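Local structure of glutathione S-transferase family protein (Pseudomonas putida, 3LXZ) at residues A[144-149]-A[190-195]; A[136-141]-A[182-187]; A[106-111]-A[171-176]. The protein probably conjugates reduced glutathione to a wide range of hydrophobic electrophiles, as a glutathione S-transferase. All coordinates share one frame; numbering follows the deposited sequence.

In the fold
All three contacts lie in the helical C-terminal domain of the glutathione S-transferase fold. Their first segments come in the order 106-111, 136-141 and 144-149, and the partners follow as 171-176, 182-187 and 190-195. The pairs therefore interleave along the chain. Contact 1 ties a loop to helix 183-193, and contact 2 joins helices 120-140 and 183-193. Their centres are about 11 Å apart, and they touch through Val-147 and Leu-137. Contact 3 sets the start of helix 109-114 against the C-terminal end of helix 154-174, its centre about 24 Å from that of contact 1 and 20 Å from that of contact 2. Segment 106-111 also carries Arg-106, which binds glutathione.

Contact 1: residues A[144-149]-A[190-195]; sequences APYVAG and QLMGEN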
ATOM      1  N   ALA A 144      -4.281   8.052  21.464  1.00 17.63           N
ATOM      2  CA  ALA A 144      -3.865   8.514  22.775  1.00 19.08           C
ATOM      3  C   ALA A 144      -3.393   9.962  22.792  1.00 18.59           C
ATOM      4  O   ALA A 144      -2.503  10.283  23.548  1.00 19.78           O
ATOM      5  CB  ALA A 144      -2.755   7.576  23.348  1.00 20.52           C
ATOM      6  N   PRO A 145      -4.055  10.866  22.055  1.00 17.47           N
ATOM      7  CA  PRO A 145      -5.291  10.794  21.258  1.00 16.97           C
ATOM      8  C   PRO A 145      -5.061  10.398  19.803  1.00 17.23           C
ATOM      9  O   PRO A 145      -6.008  10.015  19.103  1.00 18.21           O
ATOM     10  CB  PRO A 145      -5.813  12.228  21.300  1.00 17.36           C
ATOM     11  CG  PRO A 145      -4.543  13.046  21.391  1.00 16.83           C
ATOM     12  CD  PRO A 145      -3.635  12.258  22.283  1.00 18.13           C
ATOM     13  N   TYR A 146      -3.814  10.520  19.363  1.00 17.76           N
ATOM     14  CA  TYR A 146      -3.449  10.272  17.968  1.00 17.74           C
ATOM     15  C   TYR A 146      -3.410   8.788  17.622  1.00 17.07           C
ATOM     16  O   TYR A 146      -3.398   7.918  18.511  1.00 16.53           O
ATOM     17  CB  TYR A 146      -2.100  10.940  17.660  1.00 17.96           C
ATOM     18  CG  TYR A 146      -2.091  12.399  17.977  1.00 19.46           C
ATOM     19  CD1 TYR A 146      -2.547  13.320  17.049  1.00 18.94           C
ATOM     20  CD2 TYR A 146      -1.614  12.872  19.205  1.00 20.52           C
ATOM     21  CE1 TYR A 146      -2.549  14.685  17.334  1.00 23.61           C
ATOM     22  CE2 TYR A 146      -1.607  14.243  19.485  1.00 23.35           C
ATOM     23  CZ  TYR A 146      -2.088  15.129  18.545  1.00 21.64           C
ATOM     24  OH  TYR A 146      -2.086  16.488  18.789  1.00 25.91           O
ATOM     25  N   VAL A 147      -3.392   8.501  16.325  1.00 16.54           N
ATOM     26  CA  VAL A 147      -3.506   7.130  15.869  1.00 17.45           C
ATOM     27  C   VAL A 147      -2.532   6.184  16.554  1.00 18.00           C
ATOM     28  O   VAL A 147      -2.951   5.140  17.095  1.00 18.82           O
ATOM     29  CB  VAL A 147      -3.432   6.966  14.315  1.00 16.59           C
ATOM     30  CG1 VAL A 147      -3.503   5.485  13.948  1.00 17.92           C
ATOM     31  CG2 VAL A 147      -4.584   7.690  13.650  1.00 16.63           C
ATOM     32  N   ALA A 148      -1.256   6.578  16.579  1.00 18.13           N
ATOM     33  CA  ALA A 148      -0.202   5.671  16.979  1.00 18.61           C
ATOM     34  C   ALA A 148       0.204   5.897  18.402  1.00 19.81           C
ATOM     35  O   ALA A 148       1.035   5.147  18.926  1.00 19.84           O
ATOM     36  CB  ALA A 148       1.021   5.839  16.049  1.00 19.15           C
ATOM     37  N   GLY A 149      -0.374   6.905  19.063  1.00 19.31           N
ATOM     38  CA  GLY A 149       0.109   7.210  20.419  1.00 20.19           C
ATOM     39  C   GLY A 149      -0.169   8.626  20.855  1.00 20.42           C
ATOM     40  O   GLY A 149      -1.199   9.168  20.525  1.00 19.97           O
ATOM     41  N   GLN A 190     -12.114  15.330  15.159  1.00 17.41           N
ATOM     42  CA  GLN A 190     -12.361  16.724  15.530  1.00 17.56           C
ATOM     43  C   GLN A 190     -11.068  17.437  15.878  1.00 18.05           C
ATOM     44  O   GLN A 190     -10.892  18.594  15.535  1.00 19.69           O
ATOM     45  CB  GLN A 190     -13.307  16.827  16.707  1.00 16.81           C
ATOM     46  CG  GLN A 190     -13.777  18.262  16.972  1.00 18.34           C
ATOM     47  CD  GLN A 190     -12.863  19.042  17.882  1.00 19.95           C
ATOM     48  OE1 GLN A 190     -11.927  18.503  18.473  1.00 22.22           O
ATOM     49  NE2 GLN A 190     -13.128  20.350  18.001  1.00 24.55           N
ATOM     50  N   LEU A 191     -10.164  16.730  16.549  1.00 18.59           N
ATOM     51  CA  LEU A 191      -8.881  17.293  16.962  1.00 19.19           C
ATOM     52  C   LEU A 191      -7.992  17.726  15.772  1.00 19.74           C
ATOM     53  O   LEU A 191      -7.426  18.822  15.763  1.00 19.29           O
ATOM     54  CB  LEU A 191      -8.132  16.294  17.855  1.00 20.25           C
ATOM     55  CG  LEU A 191      -6.784  16.789  18.395  1.00 22.63           C
ATOM     56  CD1 LEU A 191      -6.914  18.107  19.164  1.00 27.06           C
ATOM     57  CD2 LEU A 191      -6.117  15.742  19.284  1.00 26.86           C
HETATM   58  N   MSE A 192      -7.876  16.840  14.777  1.00 19.44           N
HETATM   59  CA  MSE A 192      -7.158  17.130  13.544  1.00 19.73           C
HETATM   60  C   MSE A 192      -7.872  18.268  12.831  1.00 20.29           C
HETATM   61  O   MSE A 192      -7.242  19.053  12.148  1.00 20.39           O
HETATM   62  CB  MSE A 192      -7.116  15.886  12.620  1.00 19.13           C
HETATM   63  CG  MSE A 192      -6.280  14.678  13.114  1.00 19.52           C
HETATM   64 SE   MSE A 192      -4.466  15.162  13.578  1.00 23.43          SE
HETATM   65  CE  MSE A 192      -3.749  15.527  11.801  1.00 21.90           C
ATOM     66  N   GLY A 193      -9.195  18.357  12.998  1.00 20.66           N
ATOM     67  CA  GLY A 193      -9.989  19.474  12.393  1.00 21.35           C
ATOM     68  C   GLY A 193      -9.604  20.862  12.900  1.00 21.57           C
ATOM     69  O   GLY A 193      -9.836  21.886  12.208  1.00 21.11           O
ATOM     70  N   GLU A 194      -8.961  20.878  14.068  1.00 22.10           N
ATOM     71  CA  GLU A 194      -8.510  22.084  14.753  1.00 22.73           C
ATOM     72  C   GLU A 194      -7.030  22.401  14.511  1.00 22.42           C
ATOM     73  O   GLU A 194      -6.487  23.352  15.075  1.00 22.30           O
ATOM     74  CB  GLU A 194      -8.808  21.952  16.265  1.00 23.08           C
ATOM     75  CG  GLU A 194     -10.305  21.923  16.587  1.00 26.99           C
ATOM     76  CD  GLU A 194     -11.021  23.219  16.137  1.00 33.25           C
ATOM     77  OE1 GLU A 194     -10.565  24.321  16.531  1.00 34.87           O
ATOM     78  OE2 GLU A 194     -12.023  23.131  15.382  1.00 34.17           O
ATOM     79  N   ASN A 195      -6.375  21.625  13.651  1.00 21.63           N
ATOM     80  CA  ASN A 195      -4.996  21.917  13.290  1.00 21.81           C
ATOM     81  C   ASN A 195      -4.949  23.303  12.638  1.00 21.97           C
ATOM     82  O   ASN A 195      -5.823  23.635  11.832  1.00 21.33           O
ATOM     83  CB  ASN A 195      -4.485  20.853  12.312  1.00 22.31           C
ATOM     84  CG  ASN A 195      -3.082  21.121  11.848  1.00 22.84           C
ATOM     85  OD1 ASN A 195      -2.831  22.039  11.065  1.00 24.07           O
ATOM     86  ND2 ASN A 195      -2.160  20.311  12.312  1.00 22.02           N
TER
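Pro-145 and Leu-191 mark the nearest approach of the two backbones, with their CA atoms 8.6 Å apart, where the loop 144-149 lies beside the C-terminal part of helix 183-193. No hydrogen bond crosses, and side chains make the contact. The loop is tightly turned: the peptide bond before Pro-145 is cis, and Tyr-146 O accepts from both Ala-144 N and Gly-149 N. Leu-191 reaches out with one methyl. Its CG stands anti to the backbone N (chi1 -178°), and its CD2 lies 3.8 Å from Pro-145 CG. The same CD2 meets the phenol end of Tyr-146, 4.1 Å from the OH of that tyrosine. The two side chains cross at about a right angle. Met-192 is a selenomethionine, and its selenium completes the contact. Met-192 SE sits 4.2 Å from Tyr-146 CE1, 87° off the ring normal. This is a Met-aromatic contact made at the ring edge, close to its plane, not over a face. Further along, Asn-195 OD1 caps His-197 N. Asp-156 OD1, in the first turn of helix 154-174, takes a hydrogen bond from Val-147 N and so ties the loop to that helix. Tyr-146 and Met-192 also pack on Asp-156, while Val-147 and Ala-148 rest on Leu-93, so the loop is wedged among helices 84-106, 154-174 and 183-193.

Contact 2: residues A[136-141]-A[182-187]; sequences TLKRNG and FPQAKA
Phe-182, at the N-cap position of helix 183-193, pushes its ring against Lys-138 and Leu-137 of helix 120-140. Lys-138 lies along one face of the ring, the two side chains running past each other in opposite directions. Lys-138 CB starts 3.7 Å from Phe-182 CZ. Two bends in the lysine chain (chi3 and chi4 both -60°) then curl the amine back over the ring. Lys-138 NZ ends 3.8 Å from the centroid of the Phe-182 ring, displaced from the centre toward CD1. This is a cation-pi contact, and a weak hydrogen bond from the same NZ to Asp-181 O also holds the amine. The Leu-137 side chain crosses that of Phe-182 at about a right angle, its CD2 4.1 Å from Phe-182 CE2, beyond the rim of the ring. Next along the segment, Gln-184 places OE1 at the ring edge, in the ring plane. Lys-138 NZ is 4.4 Å from Gln-184 OE1, a loose polar approach. Ala-185 follows one step on and covers the other ring face, its CB over the centre. The aromatic ring is thus sandwiched between the lysine and a methyl of the helix it precedes. Phe-143 meets it as well, with planes at about 70°. Leu-137 also packs on Ile-97 and Ile-101 of helix 84-106. Leu-137 and Ala-185 both reach Phe-159 of helix 154-174, which lies between the two segments in sequence.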
ATOM      1  N   THR A 136     -10.069  -3.173  12.240  1.00 16.56           N
ATOM      2  CA  THR A 136      -8.592  -3.185  12.299  1.00 15.65           C
ATOM      3  C   THR A 136      -8.021  -1.938  12.956  1.00 15.81           C
ATOM      4  O   THR A 136      -7.133  -1.997  13.815  1.00 14.57           O
ATOM      5  CB  THR A 136      -8.008  -3.375  10.903  1.00 16.65           C
ATOM      6  OG1 THR A 136      -8.367  -4.666  10.400  1.00 17.81           O
ATOM      7  CG2 THR A 136      -6.459  -3.202  10.872  1.00 17.22           C
ATOM      8  N   LEU A 137      -8.538  -0.787  12.555  1.00 15.67           N
ATOM      9  CA  LEU A 137      -8.080   0.482  13.130  1.00 16.37           C
ATOM     10  C   LEU A 137      -8.382   0.578  14.631  1.00 16.31           C
ATOM     11  O   LEU A 137      -7.550   1.076  15.424  1.00 16.37           O
ATOM     12  CB  LEU A 137      -8.674   1.673  12.340  1.00 15.30           C
ATOM     13  CG  LEU A 137      -8.234   3.075  12.761  1.00 17.18           C
ATOM     14  CD1 LEU A 137      -6.714   3.221  12.739  1.00 17.47           C
ATOM     15  CD2 LEU A 137      -8.932   4.173  11.915  1.00 15.50           C
ATOM     16  N   LYS A 138      -9.537   0.076  15.030  1.00 16.94           N
ATOM     17  CA  LYS A 138      -9.928   0.137  16.434  1.00 18.35           C
ATOM     18  C   LYS A 138      -9.051  -0.764  17.284  1.00 19.25           C
ATOM     19  O   LYS A 138      -8.656  -0.389  18.394  1.00 18.95           O
ATOM     20  CB  LYS A 138     -11.390  -0.276  16.623  1.00 18.63           C
ATOM     21  CG  LYS A 138     -11.862  -0.104  18.090  1.00 21.46           C
ATOM     22  CD  LYS A 138     -13.123  -0.928  18.346  1.00 27.54           C
ATOM     23  CE  LYS A 138     -14.171  -0.440  17.420  1.00 29.55           C
ATOM     24  NZ  LYS A 138     -14.432   0.999  17.685  1.00 32.79           N
ATOM     25  N   ARG A 139      -8.745  -1.945  16.737  1.00 19.10           N
ATOM     26  CA  ARG A 139      -7.946  -2.949  17.419  1.00 19.78           C
ATOM     27  C   ARG A 139      -6.482  -2.538  17.524  1.00 19.97           C
ATOM     28  O   ARG A 139      -5.841  -2.755  18.563  1.00 20.09           O
ATOM     29  CB  ARG A 139      -8.149  -4.266  16.660  1.00 20.44           C
ATOM     30  CG  ARG A 139      -7.248  -5.435  16.864  1.00 24.03           C
ATOM     31  CD  ARG A 139      -7.660  -6.532  15.877  1.00 25.45           C
ATOM     32  NE  ARG A 139      -9.101  -6.823  15.915  1.00 25.84           N
ATOM     33  CZ  ARG A 139      -9.962  -6.797  14.880  1.00 23.70           C
ATOM     34  NH1 ARG A 139      -9.591  -6.505  13.642  1.00 21.91           N
ATOM     35  NH2 ARG A 139     -11.245  -7.085  15.092  1.00 24.16           N
ATOM     36  N   ASN A 140      -5.952  -1.949  16.458  1.00 20.09           N
ATOM     37  CA  ASN A 140      -4.512  -1.676  16.365  1.00 19.81           C
ATOM     38  C   ASN A 140      -4.103  -0.271  16.746  1.00 19.59           C
ATOM     39  O   ASN A 140      -2.961  -0.057  17.167  1.00 19.92           O
ATOM     40  CB  ASN A 140      -4.000  -2.030  14.951  1.00 20.27           C
ATOM     41  CG  ASN A 140      -2.508  -2.241  14.905  1.00 20.17           C
ATOM     42  OD1 ASN A 140      -1.934  -2.825  15.804  1.00 21.61           O
ATOM     43  ND2 ASN A 140      -1.877  -1.791  13.848  1.00 20.67           N
ATOM     44  N   GLY A 141      -5.028   0.684  16.615  1.00 20.30           N
ATOM     45  CA  GLY A 141      -4.754   2.101  16.900  1.00 18.53           C
ATOM     46  C   GLY A 141      -4.670   2.353  18.388  1.00 18.73           C
ATOM     47  O   GLY A 141      -5.339   1.686  19.170  1.00 19.40           O
ATOM     48  N   PHE A 182     -17.367   4.568  17.321  1.00 24.67           N
ATOM     49  CA  PHE A 182     -15.892   4.583  17.358  1.00 23.45           C
ATOM     50  C   PHE A 182     -15.485   5.923  17.947  1.00 22.78           C
ATOM     51  O   PHE A 182     -14.950   6.772  17.229  1.00 22.41           O
ATOM     52  CB  PHE A 182     -15.348   4.480  15.915  1.00 23.55           C
ATOM     53  CG  PHE A 182     -13.902   4.045  15.812  1.00 22.70           C
ATOM     54  CD1 PHE A 182     -13.064   4.041  16.934  1.00 20.67           C
ATOM     55  CD2 PHE A 182     -13.369   3.653  14.566  1.00 22.39           C
ATOM     56  CE1 PHE A 182     -11.751   3.615  16.840  1.00 21.14           C
ATOM     57  CE2 PHE A 182     -12.033   3.253  14.452  1.00 20.95           C
ATOM     58  CZ  PHE A 182     -11.217   3.238  15.584  1.00 22.65           C
ATOM     59  N   PRO A 183     -15.761   6.141  19.255  1.00 22.47           N
ATOM     60  CA  PRO A 183     -15.551   7.472  19.804  1.00 21.30           C
ATOM     61  C   PRO A 183     -14.110   7.951  19.806  1.00 20.87           C
ATOM     62  O   PRO A 183     -13.894   9.169  19.731  1.00 19.23           O
ATOM     63  CB  PRO A 183     -16.045   7.341  21.251  1.00 21.09           C
ATOM     64  CG  PRO A 183     -16.092   5.868  21.522  1.00 23.14           C
ATOM     65  CD  PRO A 183     -16.478   5.274  20.214  1.00 22.49           C
ATOM     66  N   GLN A 184     -13.160   7.014  19.935  1.00 20.91           N
ATOM     67  CA  GLN A 184     -11.720   7.320  19.820  1.00 20.86           C
ATOM     68  C   GLN A 184     -11.451   8.077  18.512  1.00 20.22           C
ATOM     69  O   GLN A 184     -10.728   9.088  18.488  1.00 19.45           O
ATOM     70  CB  GLN A 184     -10.870   6.018  19.753  1.00 22.03           C
ATOM     71  CG  GLN A 184     -10.871   5.142  20.977  1.00 24.65           C
ATOM     72  CD  GLN A 184     -12.110   4.245  21.120  1.00 29.44           C
ATOM     73  OE1 GLN A 184     -13.015   4.235  20.277  1.00 28.09           O
ATOM     74  NE2 GLN A 184     -12.148   3.481  22.222  1.00 30.26           N
ATOM     75  N   ALA A 185     -12.028   7.557  17.431  1.00 19.19           N
ATOM     76  CA  ALA A 185     -11.779   8.064  16.095  1.00 19.45           C
ATOM     77  C   ALA A 185     -12.555   9.367  15.920  1.00 18.77           C
ATOM     78  O   ALA A 185     -12.066  10.322  15.341  1.00 18.11           O
ATOM     79  CB  ALA A 185     -12.191   7.021  15.045  1.00 18.87           C
ATOM     80  N   LYS A 186     -13.734   9.421  16.507  1.00 18.88           N
ATOM     81  CA  LYS A 186     -14.571  10.619  16.388  1.00 19.99           C
ATOM     82  C   LYS A 186     -13.834  11.808  17.008  1.00 19.29           C
ATOM     83  O   LYS A 186     -13.742  12.897  16.405  1.00 18.90           O
ATOM     84  CB  LYS A 186     -15.959  10.392  17.028  1.00 19.20           C
ATOM     85  CG  LYS A 186     -17.065  11.266  16.448  1.00 24.91           C
ATOM     86  CD  LYS A 186     -18.386  10.933  17.138  1.00 29.60           C
ATOM     87  CE  LYS A 186     -19.569  11.312  16.277  1.00 31.09           C
ATOM     88  NZ  LYS A 186     -19.217  12.402  15.328  1.00 34.96           N
ATOM     89  N   ALA A 187     -13.237  11.576  18.175  1.00 18.67           N
ATOM     90  CA  ALA A 187     -12.536  12.613  18.905  1.00 18.08           C
ATOM     91  C   ALA A 187     -11.263  13.072  18.185  1.00 17.72           C
ATOM     92  O   ALA A 187     -10.964  14.253  18.143  1.00 17.27           O
ATOM     93  CB  ALA A 187     -12.215  12.123  20.315  1.00 18.32           C
TER

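Contact 3: residues A[106-111]-A[171-176]; sequences RTCYAE and KKVLNI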
ATOM      1  N   ARG A 106     -12.938   4.501  -1.700  1.00 17.31           N
ATOM      2  CA  ARG A 106     -12.681   5.080  -3.020  1.00 17.69           C
ATOM      3  C   ARG A 106     -13.522   4.383  -4.111  1.00 18.36           C
ATOM      4  O   ARG A 106     -13.947   5.035  -5.072  1.00 17.50           O
ATOM      5  CB  ARG A 106     -11.185   5.076  -3.333  1.00 17.35           C
ATOM      6  CG  ARG A 106     -10.745   5.630  -4.713  1.00 16.93           C
ATOM      7  CD  ARG A 106      -9.208   5.850  -4.745  1.00 19.76           C
ATOM      8  NE  ARG A 106      -8.820   7.016  -3.926  1.00 20.38           N
ATOM      9  CZ  ARG A 106      -8.898   8.279  -4.353  1.00 20.47           C
ATOM     10  NH1 ARG A 106      -8.561   9.290  -3.561  1.00 20.76           N
ATOM     11  NH2 ARG A 106      -9.329   8.541  -5.590  1.00 21.01           N
ATOM     12  N   THR A 107     -13.812   3.097  -3.911  1.00 19.50           N
ATOM     13  CA  THR A 107     -14.620   2.341  -4.887  1.00 19.83           C
ATOM     14  C   THR A 107     -16.036   2.895  -4.962  1.00 21.09           C
ATOM     15  O   THR A 107     -16.758   2.639  -5.946  1.00 21.57           O
ATOM     16  CB  THR A 107     -14.657   0.805  -4.641  1.00 20.93           C
ATOM     17  OG1 THR A 107     -15.382   0.494  -3.433  1.00 18.68           O
ATOM     18  CG2 THR A 107     -13.236   0.187  -4.638  1.00 19.65           C
ATOM     19  N   CYS A 108     -16.430   3.646  -3.930  1.00 20.70           N
ATOM     20  CA  CYS A 108     -17.755   4.208  -3.892  1.00 21.69           C
ATOM     21  C   CYS A 108     -17.799   5.714  -4.051  1.00 21.91           C
ATOM     22  O   CYS A 108     -18.868   6.288  -3.881  1.00 22.51           O
ATOM     23  CB  CYS A 108     -18.463   3.817  -2.601  1.00 21.94           C
ATOM     24  SG  CYS A 108     -18.792   2.050  -2.475  1.00 23.27           S
ATOM     25  N   TYR A 109     -16.667   6.366  -4.361  1.00 21.77           N
ATOM     26  CA  TYR A 109     -16.677   7.838  -4.508  1.00 21.83           C
ATOM     27  C   TYR A 109     -17.528   8.283  -5.703  1.00 23.10           C
ATOM     28  O   TYR A 109     -18.111   9.374  -5.681  1.00 23.58           O
ATOM     29  CB  TYR A 109     -15.271   8.450  -4.635  1.00 21.87           C
ATOM     30  CG  TYR A 109     -14.363   8.363  -3.404  1.00 21.06           C
ATOM     31  CD1 TYR A 109     -14.851   8.019  -2.140  1.00 18.50           C
ATOM     32  CD2 TYR A 109     -13.009   8.669  -3.523  1.00 20.13           C
ATOM     33  CE1 TYR A 109     -13.986   7.942  -1.033  1.00 20.26           C
ATOM     34  CE2 TYR A 109     -12.140   8.620  -2.425  1.00 22.76           C
ATOM     35  CZ  TYR A 109     -12.628   8.256  -1.180  1.00 20.48           C
ATOM     36  OH  TYR A 109     -11.738   8.179  -0.121  1.00 19.90           O
ATOM     37  N   ALA A 110     -17.616   7.426  -6.728  1.00 23.49           N
ATOM     38  CA  ALA A 110     -18.493   7.708  -7.859  1.00 24.89           C
ATOM     39  C   ALA A 110     -19.903   8.047  -7.385  1.00 25.18           C
ATOM     40  O   ALA A 110     -20.486   9.017  -7.848  1.00 26.06           O
ATOM     41  CB  ALA A 110     -18.506   6.553  -8.845  1.00 24.26           C
ATOM     42  N   GLU A 111     -20.439   7.266  -6.453  1.00 27.08           N
ATOM     43  CA  GLU A 111     -21.798   7.463  -5.965  1.00 28.38           C
ATOM     44  C   GLU A 111     -21.888   8.571  -4.919  1.00 29.56           C
ATOM     45  O   GLU A 111     -22.775   9.433  -4.989  1.00 29.78           O
ATOM     46  CB  GLU A 111     -22.375   6.169  -5.410  1.00 28.16           C
ATOM     47  CG  GLU A 111     -23.848   6.292  -5.033  1.00 30.40           C
ATOM     48  CD  GLU A 111     -24.505   4.961  -4.743  1.00 32.51           C
ATOM     49  OE1 GLU A 111     -25.382   4.932  -3.861  1.00 33.25           O
ATOM     50  OE2 GLU A 111     -24.154   3.944  -5.386  1.00 35.36           O
ATOM     51  N   LYS A 171     -22.319   6.904   5.349  1.00 26.57           N
ATOM     52  CA  LYS A 171     -23.643   7.490   5.546  1.00 27.52           C
ATOM     53  C   LYS A 171     -24.438   7.567   4.243  1.00 28.37           C
ATOM     54  O   LYS A 171     -25.597   7.144   4.210  1.00 28.71           O
ATOM     55  CB  LYS A 171     -23.551   8.846   6.236  1.00 27.07           C
ATOM     56  CG  LYS A 171     -23.047   8.727   7.682  1.00 29.15           C
ATOM     57  CD  LYS A 171     -22.612  10.075   8.260  1.00 31.51           C
ATOM     58  CE  LYS A 171     -23.790  10.985   8.603  1.00 36.21           C
ATOM     59  NZ  LYS A 171     -23.304  12.234   9.270  1.00 37.75           N
ATOM     60  N   LYS A 172     -23.823   8.053   3.167  1.00 28.03           N
ATOM     61  CA  LYS A 172     -24.567   8.298   1.932  1.00 29.22           C
ATOM     62  C   LYS A 172     -24.869   7.038   1.122  1.00 28.83           C
ATOM     63  O   LYS A 172     -25.964   6.911   0.550  1.00 29.10           O
ATOM     64  CB  LYS A 172     -23.857   9.346   1.050  1.00 29.56           C
ATOM     65  CG  LYS A 172     -23.752  10.732   1.697  1.00 34.07           C
ATOM     66  CD  LYS A 172     -22.840  11.691   0.911  1.00 38.78           C
ATOM     67  CE  LYS A 172     -23.616  12.542  -0.121  1.00 41.74           C
ATOM     68  NZ  LYS A 172     -24.363  13.711   0.472  1.00 45.16           N
ATOM     69  N   VAL A 173     -23.900   6.120   1.059  1.00 28.48           N
ATOM     70  CA  VAL A 173     -23.994   4.934   0.193  1.00 27.08           C
ATOM     71  C   VAL A 173     -24.421   3.663   0.945  1.00 27.21           C
ATOM     72  O   VAL A 173     -25.199   2.855   0.433  1.00 26.34           O
ATOM     73  CB  VAL A 173     -22.639   4.670  -0.552  1.00 27.39           C
ATOM     74  CG1 VAL A 173     -22.751   3.483  -1.523  1.00 27.12           C
ATOM     75  CG2 VAL A 173     -22.160   5.916  -1.280  1.00 25.91           C
ATOM     76  N   LEU A 174     -23.901   3.465   2.146  1.00 26.86           N
ATOM     77  CA  LEU A 174     -24.045   2.179   2.791  1.00 28.08           C
ATOM     78  C   LEU A 174     -25.052   2.159   3.937  1.00 28.47           C
ATOM     79  O   LEU A 174     -25.349   1.089   4.471  1.00 28.93           O
ATOM     80  CB  LEU A 174     -22.678   1.697   3.272  1.00 27.68           C
ATOM     81  CG  LEU A 174     -21.597   1.568   2.181  1.00 27.58           C
ATOM     82  CD1 LEU A 174     -20.303   1.028   2.777  1.00 27.09           C
ATOM     83  CD2 LEU A 174     -22.061   0.655   1.060  1.00 29.41           C
ATOM     84  N   ASN A 175     -25.539   3.336   4.325  1.00 29.83           N
ATOM     85  CA  ASN A 175     -26.430   3.498   5.494  1.00 30.32           C
ATOM     86  C   ASN A 175     -25.780   3.050   6.823  1.00 30.12           C
ATOM     87  O   ASN A 175     -26.429   2.430   7.675  1.00 30.08           O
ATOM     88  CB  ASN A 175     -27.777   2.773   5.259  1.00 31.51           C
ATOM     89  CG  ASN A 175     -28.465   3.189   3.937  1.00 34.61           C
ATOM     90  OD1 ASN A 175     -28.721   2.349   3.064  1.00 39.80           O
ATOM     91  ND2 ASN A 175     -28.742   4.491   3.782  1.00 36.33           N
ATOM     92  N   ILE A 176     -24.493   3.366   6.991  1.00 29.02           N
ATOM     93  CA  ILE A 176     -23.722   3.001   8.195  1.00 28.74           C
ATOM     94  C   ILE A 176     -22.871   4.200   8.600  1.00 28.09           C
ATOM     95  O   ILE A 176     -22.174   4.783   7.775  1.00 27.81           O
ATOM     96  CB  ILE A 176     -22.762   1.801   7.949  1.00 29.07           C
ATOM     97  CG1 ILE A 176     -23.493   0.596   7.346  1.00 29.54           C
ATOM     98  CG2 ILE A 176     -22.003   1.409   9.229  1.00 28.87           C
ATOM     99  CD1 ILE A 176     -22.545  -0.543   6.899  1.00 30.45           C
TER
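Cys-108 and Glu-111, at the start of helix 109-114, pack against Val-173 near the C-terminal end of helix 154-174, within the helical domain of the GST fold. The CA atoms of Glu-111 and Val-173 are 7.0 Å apart. A type I turn from Arg-106 to Tyr-109 leads into the short helix, with Cys-108 at its N-cap position. Val-173 splits its two methyls between the partners. CG1, anti to the backbone N (chi1 -177°), lies 3.8 Å from Glu-111 OE1 and 4.3 Å from Cys-108 SG. CG2 rests against the aliphatic part of the glutamate, 4.1 Å from Glu-111 CG, and also approaches the carbonyl of Cys-108. The Glu-111 chain is extended and crosses the valine obliquely, with its CB and CG beside one methyl and its carboxylate beside the other. Its polar end is held outside the contact: OE2 accepts from Val-118 N and forms a salt bridge with Lys-123 NZ. With an alanine at Glu-111 the carboxylate is gone, which would probably leave Lys-123 without its salt-bridge mate and Val-118 N without its acceptor, and open a gap beside Val-173 CG1. At the other end of the segment, Arg-106 binds glutathione, although none is bound to this chain. Its NE forms a salt bridge with Glu-102 OE1, and Tyr-109 CE2 lies over the centre of one face of its guanidinium. The Val-173 packing lies away from the glutathione site and is helix-end packing of the all-helical C-terminal domain found in glutathione S-transferases.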